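Local coordinates for protein putative Acetyltransferase (Lactobacillus plantarum WCFS1, PDB 3EFA) that probably transfers an acetyl group from acetyl-coenzyme A to an amino group of an unidentified substrate, as GNAT-family N-acetyltransferases do, at residues A24-E29 with D35-V40; A17-R22 with V40-Q45; L57-L62 with K81-H86. All blocks are in the same frame, centred on the assembly; numbering follows the deposited sequence. Where two conformers were deposited one is given.

Helix 12-29 ties the first two contacts together: its last turns meet helix 34-37 in contact 1, and its middle meets the loop before strand 48-52 in contact 2. Contact 1 lies inside the chain loop that contact 2 closes, and the two join through the salt bridge from Glu-37 to Arg-22. Contact 3 stands about 17 Å from each, centre to centre, and joins strand 57-66 to the loop before helix 88-102. All three are partly buried, each with one buried residue among those that touch. Their chemistry differs: a carboxylate against an aromatic ring in contact 1, a two-bonded ion pair in contact 2, and apolar packing on a tyrosine in contact 3.

Contact 1: residues A24-E29 with D35-V40; sequences AVFVEE and DVEFDV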
# COMPACT_ATOMS: atom_id res chain seq x y z
N ALA A 24 4.51 0.13 28.18
CA ALA A 24 3.44 0.65 29.02
C ALA A 24 2.12 0.77 28.26
O ALA A 24 1.07 0.40 28.79
CB ALA A 24 3.84 2.00 29.65
N VAL A 25 2.19 1.27 27.02
CA VAL A 25 1.00 1.56 26.21
C VAL A 25 0.41 0.35 25.46
O VAL A 25 -0.77 0.02 25.62
CB VAL A 25 1.27 2.71 25.19
CG1 VAL A 25 0.08 2.90 24.25
CG2 VAL A 25 1.58 4.03 25.90
N PHE A 26 1.22 -0.30 24.63
CA PHE A 26 0.74 -1.41 23.80
C PHE A 26 0.55 -2.71 24.59
O PHE A 26 -0.50 -3.34 24.49
CB PHE A 26 1.68 -1.67 22.61
CG PHE A 26 1.71 -0.56 21.59
CD1 PHE A 26 0.57 -0.24 20.83
CD2 PHE A 26 2.88 0.16 21.36
CE1 PHE A 26 0.59 0.78 19.87
CE2 PHE A 26 2.91 1.19 20.41
CZ PHE A 26 1.77 1.50 19.66
N VAL A 27 1.56 -3.10 25.37
CA VAL A 27 1.52 -4.37 26.09
C VAL A 27 0.62 -4.32 27.34
O VAL A 27 -0.29 -5.12 27.49
CB VAL A 27 2.95 -4.89 26.46
CG1 VAL A 27 2.89 -6.23 27.22
CG2 VAL A 27 3.80 -5.06 25.21
N GLU A 28 0.88 -3.37 28.24
CA GLU A 28 0.16 -3.36 29.51
C GLU A 28 -1.22 -2.70 29.46
O GLU A 28 -2.20 -3.26 29.95
CB GLU A 28 1.04 -2.76 30.62
CG GLU A 28 2.20 -3.69 31.00
CD GLU A 28 3.16 -3.10 32.02
OE1 GLU A 28 4.36 -3.44 31.95
OE2 GLU A 28 2.72 -2.32 32.89
N GLU A 29 -1.29 -1.52 28.87
CA GLU A 29 -2.53 -0.77 28.84
C GLU A 29 -3.55 -1.36 27.85
O GLU A 29 -4.75 -1.39 28.14
CB GLU A 29 -2.26 0.70 28.49
CG GLU A 29 -3.51 1.52 28.20
CD GLU A 29 -3.19 2.95 27.79
OE1 GLU A 29 -2.03 3.37 27.94
OE2 GLU A 29 -4.11 3.66 27.32
N ASP A 35 5.47 -10.48 22.39
CA ASP A 35 6.18 -11.04 21.25
C ASP A 35 5.57 -10.58 19.92
O ASP A 35 6.12 -10.85 18.85
CB ASP A 35 6.22 -12.56 21.35
CG ASP A 35 6.85 -13.03 22.64
OD1 ASP A 35 8.09 -12.95 22.77
OD2 ASP A 35 6.09 -13.48 23.52
N VAL A 36 4.42 -9.91 19.99
CA VAL A 36 3.85 -9.22 18.83
C VAL A 36 4.39 -7.77 18.76
O VAL A 36 4.86 -7.32 17.71
CB VAL A 36 2.28 -9.24 18.79
CG1 VAL A 36 1.75 -8.43 17.60
CG2 VAL A 36 1.74 -10.67 18.72
N GLU A 37 4.34 -7.03 19.88
CA GLU A 37 4.83 -5.65 19.90
C GLU A 37 6.32 -5.53 19.56
O GLU A 37 6.70 -4.71 18.72
CB GLU A 37 4.57 -4.99 21.26
CG GLU A 37 5.19 -3.60 21.40
CD GLU A 37 4.66 -2.63 20.34
OE1 GLU A 37 3.51 -2.83 19.89
OE2 GLU A 37 5.38 -1.66 19.96
N PHE A 38 7.14 -6.36 20.21
CA PHE A 38 8.58 -6.33 20.00
C PHE A 38 8.97 -7.42 19.01
O PHE A 38 8.65 -8.59 19.20
CB PHE A 38 9.33 -6.42 21.35
CG PHE A 38 8.93 -5.33 22.31
CD1 PHE A 38 9.42 -4.03 22.15
CD2 PHE A 38 7.98 -5.58 23.31
CE1 PHE A 38 9.01 -2.99 23.01
CE2 PHE A 38 7.56 -4.56 24.16
CZ PHE A 38 8.07 -3.26 24.02
N ASP A 39 9.63 -7.00 17.93
CA ASP A 39 9.76 -7.87 16.76
C ASP A 39 11.19 -7.92 16.25
O ASP A 39 12.10 -7.28 16.82
CB ASP A 39 8.81 -7.43 15.62
CG ASP A 39 9.23 -6.10 14.95
OD1 ASP A 39 10.27 -5.51 15.31
OD2 ASP A 39 8.50 -5.64 14.04
N VAL A 40 11.37 -8.66 15.15
CA VAL A 40 12.68 -8.87 14.56
C VAL A 40 13.40 -7.58 14.11
O VAL A 40 14.63 -7.57 14.01
CB VAL A 40 12.60 -9.89 13.41
CG1 VAL A 40 11.95 -9.25 12.16
CG2 VAL A 40 13.98 -10.45 13.11
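Glu-37 reaches from helix 34-37 to Phe-26 and Val-27 at the end of helix 12-29, within the pair of helices that follows the first strand in the GNAT fold. In many relatives this helical region helps to form the acceptor-substrate side of the cleft. The glutamate chain can be followed outward. Its CB meets CG2 of Val-27 at 4.0 Å. The next carbon, CG, is anti to the backbone N (chi1 174°) and sits over the centre of the Phe-38 ring, 3.7 Å above its plane. A bend at chi2 (59°) then turns the carboxylate to Phe-26, where Glu-37 CD comes within 3.5 Å of Phe-26 CD2. At the tip, OE1 is 3.4 Å from Phe-26 CG, and OE2 is equally near Phe-26 CD2. Carboxylate and ring planes are only 8° apart although the two side chains cross at about a right angle.

Both oxygens have polar partners: OE2 forms a salt bridge with Arg-22, and OE1 is hydrogen-bonded to a bound glycerol, probably from the crystallisation liquor. Phe-26 also packs on Ile-32 and Cys-78, which probably helps to hold the ring beside the acid. Replacing Phe-26 with an alanine would probably open a gap beside the carboxylate, leaving the Glu-37 tip to be held mainly by its polar partners. Val-27 uses one branch for both partners, since CG2 also touches CE2 of Phe-38, at 3.9 Å. Behind these side chains helix 12-29 ends in a wider pi-type turn, in which Glu-29 N donates to Ala-24 O at 3.0 Å.

Contact 2: residues A17-R22 with V40-Q45; sequences AAYALR and VKDTDQ
The guanidinium of Arg-22 presents its NH1/NH2 edge to the carboxylate of Asp-42, one nitrogen to each oxygen. NH1 donates to OD1 of Asp-42 at 3.0 Å along an almost straight bond (175°), while NH2 donates to Asp-42 OD2 at 3.2 Å. Both oxygens are approached on their syn side and lie close to the guanidinium plane, but the two flat groups are twisted 37° against each other, so each nitrogen stands somewhat out of the carboxylate plane. Beside this pair Tyr-19 runs alongside, antiparallel to the aspartate side chain, with its OH 3.6 Å from Asp-42 CB.

The next shell holds both ends in place. A bend at chi3 (48°) helps direct the arginine across to the loop, and its NE is bound by a second acid, Glu-37, so that one buried guanidinium answers two carboxylates. Asp-42 is tied on both oxygens as well: OD1 is hydrogen-bonded to Tyr-48 OH and salt-bridged to Arg-63, and OD2 accepts from the backbone N of Asp-39. With two arginines around it the acid probably remains ionised.

The backbone carrying Asp-42 is itself folded tightly. Thr-43 N bonds to Lys-41 O at 2.9 Å, making Asp-42 the centre of an inverse gamma turn, and Thr-43 OG1 accepts from Gln-45 N at 3.1 Å in an ST turn. The result is a bidentate arginine-aspartate salt bridge that clasps the loop leading into strand 48-52 to the first helix of a GNAT fold.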
# COMPACT_ATOMS: atom_id res chain seq x y z
N ALA A 17 14.24 4.34 26.47
CA ALA A 17 13.10 5.24 26.53
C ALA A 17 11.94 4.78 25.61
O ALA A 17 10.77 4.74 26.02
CB ALA A 17 13.53 6.68 26.18
N ALA A 18 12.29 4.42 24.38
CA ALA A 18 11.31 3.98 23.38
C ALA A 18 10.64 2.66 23.80
O ALA A 18 9.43 2.53 23.66
CB ALA A 18 11.95 3.86 22.03
N TYR A 19 11.42 1.70 24.30
CA TYR A 19 10.85 0.42 24.75
C TYR A 19 9.91 0.61 25.96
O TYR A 19 8.87 -0.04 26.07
CB TYR A 19 11.95 -0.60 25.11
CG TYR A 19 12.78 -1.14 23.96
CD1 TYR A 19 12.72 -0.58 22.70
CD2 TYR A 19 13.65 -2.20 24.15
CE1 TYR A 19 13.49 -1.07 21.65
CE2 TYR A 19 14.43 -2.70 23.11
CZ TYR A 19 14.34 -2.13 21.86
OH TYR A 19 15.11 -2.60 20.81
N ALA A 20 10.29 1.50 26.87
CA ALA A 20 9.51 1.73 28.08
C ALA A 20 8.14 2.31 27.75
O ALA A 20 7.13 1.87 28.31
CB ALA A 20 10.28 2.65 29.11
N LEU A 21 8.11 3.28 26.84
CA LEU A 21 6.83 3.83 26.36
C LEU A 21 5.95 2.75 25.71
O LEU A 21 4.77 2.62 26.05
CB LEU A 21 7.04 5.03 25.43
CG LEU A 21 7.61 6.31 26.10
CD1 LEU A 21 7.88 7.45 25.11
CD2 LEU A 21 6.70 6.80 27.22
N ARG A 22 6.54 1.96 24.80
CA ARG A 22 5.78 0.93 24.09
C ARG A 22 5.28 -0.20 25.02
O ARG A 22 4.16 -0.71 24.85
CB ARG A 22 6.57 0.37 22.89
CG ARG A 22 7.01 1.44 21.83
CD ARG A 22 8.16 0.93 20.93
NE ARG A 22 7.90 -0.41 20.39
CZ ARG A 22 8.79 -1.17 19.75
NH1 ARG A 22 10.04 -0.75 19.56
NH2 ARG A 22 8.42 -2.37 19.32
N VAL A 40 11.37 -8.66 15.15
CA VAL A 40 12.68 -8.87 14.56
C VAL A 40 13.40 -7.58 14.11
O VAL A 40 14.63 -7.57 14.01
CB VAL A 40 12.60 -9.89 13.41
CG1 VAL A 40 11.95 -9.25 12.16
CG2 VAL A 40 13.98 -10.45 13.11
N LYS A 41 12.67 -6.49 13.86
CA LYS A 41 13.32 -5.21 13.53
C LYS A 41 13.94 -4.49 14.74
O LYS A 41 14.72 -3.54 14.58
CB LYS A 41 12.34 -4.26 12.83
CG LYS A 41 11.67 -4.82 11.60
CD LYS A 41 12.65 -5.03 10.46
CE LYS A 41 11.93 -5.65 9.26
NZ LYS A 41 12.87 -6.34 8.31
N ASP A 42 13.60 -4.92 15.95
CA ASP A 42 14.16 -4.26 17.14
C ASP A 42 15.55 -4.80 17.46
O ASP A 42 15.69 -5.66 18.31
CB ASP A 42 13.25 -4.44 18.35
CG ASP A 42 11.99 -3.61 18.25
OD1 ASP A 42 12.11 -2.38 18.04
OD2 ASP A 42 10.88 -4.17 18.40
N THR A 43 16.56 -4.28 16.76
CA THR A 43 17.97 -4.63 16.97
C THR A 43 18.73 -3.42 17.53
O THR A 43 18.17 -2.34 17.67
CB THR A 43 18.64 -5.02 15.64
OG1 THR A 43 18.82 -3.84 14.84
CG2 THR A 43 17.80 -6.06 14.85
N ASP A 44 20.02 -3.62 17.82
CA ASP A 44 20.92 -2.57 18.32
C ASP A 44 21.13 -1.45 17.31
O ASP A 44 21.55 -0.35 17.66
CB ASP A 44 22.29 -3.16 18.63
CG ASP A 44 22.29 -4.00 19.87
OD1 ASP A 44 21.45 -3.72 20.75
OD2 ASP A 44 23.12 -4.93 19.97
N GLN A 45 20.85 -1.77 16.05
CA GLN A 45 21.10 -0.87 14.93
C GLN A 45 19.87 -0.04 14.56
O GLN A 45 19.95 0.88 13.73
CB GLN A 45 21.55 -1.66 13.70
CG GLN A 45 23.02 -2.08 13.68
CD GLN A 45 23.23 -3.56 13.93
OE1 GLN A 45 22.29 -4.36 13.87
NE2 GLN A 45 24.47 -3.95 14.20

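Contact 3: residues L57-L62 with K81-H86; sequences LPITTL and KAYRGH. With FMT (formic acid), chain C.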
# COMPACT_ATOMS: atom_id res chain seq x y z
N LEU A 57 12.33 12.32 31.49
CA LEU A 57 10.91 12.26 31.17
C LEU A 57 10.58 12.18 29.67
O LEU A 57 10.13 13.16 29.06
CB LEU A 57 10.18 13.44 31.82
CG LEU A 57 8.65 13.45 31.77
CD1 LEU A 57 8.08 12.18 32.39
CD2 LEU A 57 8.11 14.69 32.48
N PRO A 58 10.80 11.00 29.06
CA PRO A 58 10.34 10.83 27.68
C PRO A 58 8.82 10.75 27.65
O PRO A 58 8.26 10.13 28.56
CB PRO A 58 10.96 9.48 27.27
CG PRO A 58 11.14 8.72 28.54
CD PRO A 58 11.31 9.75 29.66
N ILE A 59 8.15 11.36 26.67
CA ILE A 59 6.68 11.37 26.63
C ILE A 59 6.01 10.87 25.34
O ILE A 59 4.84 10.46 25.35
CB ILE A 59 6.07 12.75 27.01
CG1 ILE A 59 6.43 13.81 25.97
CG2 ILE A 59 6.51 13.18 28.41
CD1 ILE A 59 5.54 15.06 26.05
N THR A 60 6.73 10.90 24.22
CA THR A 60 6.18 10.38 22.98
C THR A 60 7.31 9.82 22.11
O THR A 60 8.47 10.24 22.24
CB THR A 60 5.28 11.45 22.26
OG1 THR A 60 4.53 10.83 21.20
CG2 THR A 60 6.12 12.61 21.71
N THR A 61 6.99 8.84 21.25
CA THR A 61 8.00 8.12 20.47
C THR A 61 7.48 7.57 19.14
O THR A 61 6.29 7.32 18.98
CB THR A 61 8.64 6.94 21.28
OG1 THR A 61 9.69 6.33 20.52
CG2 THR A 61 7.60 5.87 21.59
N LEU A 62 8.40 7.36 18.20
CA LEU A 62 8.11 6.59 16.99
C LEU A 62 9.37 5.82 16.51
O LEU A 62 10.50 6.17 16.88
CB LEU A 62 7.53 7.48 15.87
CG LEU A 62 8.36 8.60 15.23
CD1 LEU A 62 9.35 8.06 14.19
CD2 LEU A 62 7.43 9.63 14.58
N LYS A 81 0.42 8.27 28.68
CA LYS A 81 -1.00 8.51 28.91
C LYS A 81 -1.34 9.90 29.44
O LYS A 81 -2.27 10.55 28.95
CB LYS A 81 -1.60 7.44 29.81
CG LYS A 81 -3.11 7.32 29.64
CD LYS A 81 -3.77 6.63 30.82
CE LYS A 81 -5.28 6.62 30.67
NZ LYS A 81 -5.97 6.18 31.91
N ALA A 82 -0.61 10.36 30.45
CA ALA A 82 -0.94 11.65 31.04
C ALA A 82 -0.73 12.83 30.09
O ALA A 82 -1.20 13.94 30.35
CB ALA A 82 -0.17 11.84 32.35
N TYR A 83 -0.03 12.61 28.98
CA TYR A 83 0.35 13.71 28.09
C TYR A 83 -0.34 13.68 26.72
O TYR A 83 0.01 14.45 25.82
CB TYR A 83 1.88 13.75 27.91
CG TYR A 83 2.61 14.03 29.19
CD1 TYR A 83 2.97 15.33 29.54
CD2 TYR A 83 2.93 13.00 30.07
CE1 TYR A 83 3.64 15.59 30.73
CE2 TYR A 83 3.60 13.26 31.26
CZ TYR A 83 3.95 14.55 31.58
OH TYR A 83 4.61 14.82 32.76
N ARG A 84 -1.31 12.79 26.57
CA ARG A 84 -2.04 12.68 25.32
C ARG A 84 -2.94 13.89 25.10
O ARG A 84 -3.45 14.49 26.06
CB ARG A 84 -2.85 11.37 25.26
CG ARG A 84 -2.05 10.12 25.61
CD ARG A 84 -2.69 8.84 25.06
NE ARG A 84 -1.84 7.68 25.33
CZ ARG A 84 -2.23 6.59 25.97
NH1 ARG A 84 -3.48 6.46 26.39
NH2 ARG A 84 -1.35 5.60 26.19
N GLY A 85 -3.13 14.26 23.83
CA GLY A 85 -4.06 15.31 23.46
C GLY A 85 -3.56 16.74 23.61
O GLY A 85 -4.36 17.67 23.73
N HIS A 86 -2.24 16.91 23.59
CA HIS A 86 -1.67 18.25 23.68
C HIS A 86 -0.76 18.57 22.49
O HIS A 86 0.03 19.50 22.55
CB HIS A 86 -0.88 18.43 24.99
CG HIS A 86 -1.71 18.27 26.23
ND1 HIS A 86 -2.61 19.22 26.66
CD2 HIS A 86 -1.76 17.27 27.14
CE1 HIS A 86 -3.18 18.82 27.78
NE2 HIS A 86 -2.68 17.63 28.09
C FMT C . -0.71 12.42 21.17
O1 FMT C . 0.25 13.17 21.36
O2 FMT C . -1.74 12.43 21.83
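Tyr-83 holds CG anti to its own carbonyl carbon (chi1 -64°), which swings the ring from the 3-10 turn toward strand 57-66. Ile-59 has chi1 at 66°, setting CG1 between the backbone N and the carbonyl carbon and leaving CG2 to face the tyrosine. That methyl stands over the centre of the ring, 3.9 Å from the centroid and only 10° off the ring normal, a well-centred CH-pi contact. Ile-59 CG2 lies 4.0 Å from Tyr-83 CD2, its nearest ring atom. At the far end of the ring Leu-57 points back at the hydroxyl, its CD2 3.5 Å from Tyr-83 OH and 4.3 Å from Tyr-83 CZ. Leu-53 touches both Ile-59 and Tyr-83, and Trp-88 adds to the packing round Ile-59.

The loop that carries the tyrosine runs from strand 71-79 to helix 88-102. It includes the RGHGWG sequence beginning at Arg-84, which fits the Arg-x-x-Gly-x-Gly pattern of GNAT motif A, where backbone N-H groups bind the pyrophosphate of acetyl-coenzyme A in relatives. Here Gly-85 N donates to O2 of a bound formic acid at 3.0 Å, and Gly-89 N binds the same molecule. The formic acid probably came from the crystallisation liquor, but its position is consistent with an anion site of that kind.

The guanidinium of Arg-84, at the end of an extended chain, has the CA of Lys-81 over one face, 3.7 Å above the plane, while NE bonds to Thr-79 O and NH2 forms a salt bridge with Glu-29 at the end of helix 12-29.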